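Local structure of ABC transporter, solute-binding protein (Staphylococcus aureus, 6LKK) at residues 96-101 with 214-219. The protein binds glucose 6-phosphate outside the cell and probably serves as the sensing component that passes this signal to a two-component system. Sequence-based numbering, arbitrary orientation.
Sequences LLMPTV and NVDGIA. With G6P (6-O-phosphono-alpha-D-glucopyranose), chain B.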
loop_
_atom_site.group_PDB
_atom_site.type_symbol
_atom_site.label_atom_id
_atom_site.label_comp_id
_atom_site.label_asym_id
_atom_site.label_seq_id
_atom_site.Cartn_x
_atom_site.Cartn_y
_atom_site.Cartn_z
ATOM N N LEU A 96 8.811 -1.434 -2.072
ATOM C CA LEU A 96 8.793 -0.533 -0.928
ATOM C C LEU A 96 8.111 -1.223 0.242
ATOM O O LEU A 96 7.332 -2.163 0.066
ATOM C CB LEU A 96 8.057 0.779 -1.233
ATOM C CG LEU A 96 8.719 1.845 -2.108
ATOM C CD1 LEU A 96 7.770 3.028 -2.238
ATOM C CD2 LEU A 96 10.063 2.299 -1.550
ATOM N N LEU A 97 8.412 -0.737 1.442
ATOM C CA LEU A 97 7.723 -1.150 2.657
ATOM C C LEU A 97 6.746 -0.050 3.049
ATOM O O LEU A 97 7.141 1.112 3.184
ATOM C CB LEU A 97 8.715 -1.406 3.792
ATOM C CG LEU A 97 9.852 -2.377 3.467
ATOM C CD1 LEU A 97 10.810 -2.477 4.636
ATOM C CD2 LEU A 97 9.304 -3.745 3.106
ATOM N N MET A 98 5.479 -0.413 3.222
ATOM C CA MET A 98 4.424 0.563 3.492
ATOM C C MET A 98 3.644 0.146 4.728
ATOM O O MET A 98 2.775 -0.742 4.649
ATOM C CB MET A 98 3.488 0.709 2.301
ATOM C CG MET A 98 2.537 1.889 2.416
ATOM S SD MET A 98 3.380 3.470 2.280
ATOM C CE MET A 98 3.764 3.457 0.535
ATOM N N PRO A 99 3.912 0.749 5.882
ATOM C CA PRO A 99 3.056 0.500 7.045
ATOM C C PRO A 99 1.638 0.981 6.786
ATOM O O PRO A 99 1.419 2.053 6.219
ATOM C CB PRO A 99 3.727 1.308 8.164
ATOM C CG PRO A 99 5.123 1.523 7.706
ATOM C CD PRO A 99 5.053 1.617 6.217
ATOM N N THR A 100 0.671 0.166 7.191
ATOM C CA THR A 100 -0.689 0.649 7.324
ATOM C C THR A 100 -0.820 1.377 8.655
ATOM O O THR A 100 -0.101 1.085 9.614
ATOM C CB THR A 100 -1.691 -0.503 7.231
ATOM O OG1 THR A 100 -1.444 -1.449 8.277
ATOM C CG2 THR A 100 -1.574 -1.200 5.885
ATOM N N VAL A 101 -1.713 2.365 8.700
ATOM C CA VAL A 101 -1.820 3.241 9.858
ATOM C C VAL A 101 -3.275 3.601 10.109
ATOM O O VAL A 101 -4.136 3.475 9.237
ATOM C CB VAL A 101 -0.997 4.540 9.692
ATOM C CG1 VAL A 101 0.474 4.227 9.448
ATOM C CG2 VAL A 101 -1.555 5.399 8.566
ATOM N N ASN A 214 2.913 -3.596 4.707
ATOM C CA ASN A 214 2.764 -4.000 3.318
ATOM C C ASN A 214 4.128 -4.037 2.645
ATOM O O ASN A 214 4.902 -3.080 2.735
ATOM C CB ASN A 214 1.854 -3.033 2.561
ATOM C CG ASN A 214 0.463 -2.956 3.140
ATOM O OD1 ASN A 214 0.065 -3.790 3.953
ATOM N ND2 ASN A 214 -0.295 -1.951 2.712
ATOM N N VAL A 215 4.416 -5.134 1.957
ATOM C CA VAL A 215 5.561 -5.210 1.061
ATOM C C VAL A 215 5.014 -4.946 -0.337
ATOM O O VAL A 215 4.448 -5.838 -0.977
ATOM C CB VAL A 215 6.280 -6.557 1.158
ATOM C CG1 VAL A 215 7.538 -6.547 0.298
ATOM C CG2 VAL A 215 6.631 -6.872 2.608
ATOM N N ASP A 216 5.151 -3.705 -0.798
ATOM C CA ASP A 216 4.701 -3.341 -2.134
ATOM C C ASP A 216 5.610 -3.972 -3.182
ATOM O O ASP A 216 6.814 -4.135 -2.969
ATOM C CB ASP A 216 4.686 -1.820 -2.297
ATOM C CG ASP A 216 3.667 -1.139 -1.397
ATOM O OD1 ASP A 216 2.910 -1.839 -0.689
ATOM O OD2 ASP A 216 3.623 0.110 -1.402
ATOM N N GLY A 217 5.025 -4.331 -4.330
ATOM C CA GLY A 217 5.739 -5.075 -5.344
ATOM C C GLY A 217 5.633 -4.443 -6.719
ATOM O O GLY A 217 4.862 -3.504 -6.950
ATOM N N ILE A 218 6.444 -4.979 -7.637
ATOM C CA ILE A 218 6.453 -4.596 -9.045
ATOM C C ILE A 218 6.432 -5.865 -9.881
ATOM O O ILE A 218 7.148 -6.827 -9.581
ATOM C CB ILE A 218 7.690 -3.748 -9.410
ATOM C CG1 ILE A 218 7.675 -2.419 -8.663
ATOM C CG2 ILE A 218 7.739 -3.489 -10.912
ATOM C CD1 ILE A 218 9.004 -1.697 -8.706
ATOM N N ALA A 219 5.636 -5.858 -10.949
ATOM C CA ALA A 219 5.490 -7.023 -11.809
ATOM C C ALA A 219 5.406 -6.591 -13.267
ATOM O O ALA A 219 4.909 -5.507 -13.586
ATOM C CB ALA A 219 4.244 -7.839 -11.444
HETATM C C1 G6P B . -1.676 0.004 -0.015
HETATM C C2 G6P B . -0.259 -0.207 -0.602
HETATM C C3 G6P B . 0.147 0.793 -1.619
HETATM C C4 G6P B . -0.988 1.190 -2.454
HETATM C C5 G6P B . -1.991 1.958 -1.599
HETATM C C6 G6P B . -3.232 2.250 -2.381
HETATM O O1 G6P B . -1.622 0.002 1.380
HETATM O O2 G6P B . 0.716 -0.201 0.455
HETATM O O3 G6P B . 1.198 0.187 -2.489
HETATM O O4 G6P B . -0.546 2.056 -3.528
HETATM O O5 G6P B . -2.402 1.219 -0.390
HETATM O O6 G6P B . -3.783 1.032 -2.828
HETATM P P G6P B . -5.422 0.710 -2.564
HETATM O O1P G6P B . -5.754 -0.600 -3.256
HETATM O O2P G6P B . -6.282 1.846 -3.152
HETATM O O3P G6P B . -5.673 0.585 -1.106
#
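Asn214 and Asp216 take the same first side-chain torsion. In each, CG lies anti to the carbonyl carbon and beside the backbone N (chi1 -60° and -65°), so both polar ends lean over the same face of the sheet toward the bound sugar. Met98 turns the other way, with CG anti to its backbone N (chi1 -169°), and its chain, bent at chi2 and chi3, brings CB and CG against the sugar's O2 hydroxyl. The two strands are antiparallel. Met98 and Asn214 form a hydrogen-bonded pair: Met98 N gives an almost straight bond to Asn214 O at 2.8 Å, in the carbonyl plane. The return bond, from Asn214 N to Met98 O, is 2.9 Å, but its donor sits above the carbonyl plane. Asp216 N approaches Leu96 O nearly along the C=O axis, though the bond is bent at the hydrogen. Leu97 and Val215 are a non-hydrogen-bonded pair on the other face, where their side chains lie side by side.

On the sugar face, Asn214 ND2 donates a straight bond to G6P O2 at 3.0 Å. G6P O2 in turn donates to Asp216 OD1 at 3.0 Å, so the two side chains grip one oxygen. G6P O3 donates to Asp216 OD2 at 2.7 Å. Met98 CG packs against G6P O2 at 3.4 Å. Thr100 CG2 rests against the Asn214 amide, 3.5 Å from Asn214 ND2. Gln142 NE2 holds Asn214 OD1, which should fix the amide so that its NH2 faces the ligand. Tyr9 OH bonds to Asp216 OD2. Thr36, Gly58, Thr138, Thr139 and Thr170 supply further bonds to the ligand. Strands 92-105 and 213-221 thus form part of the buried glucose 6-phosphate pocket of a periplasmic-binding-protein-type fold.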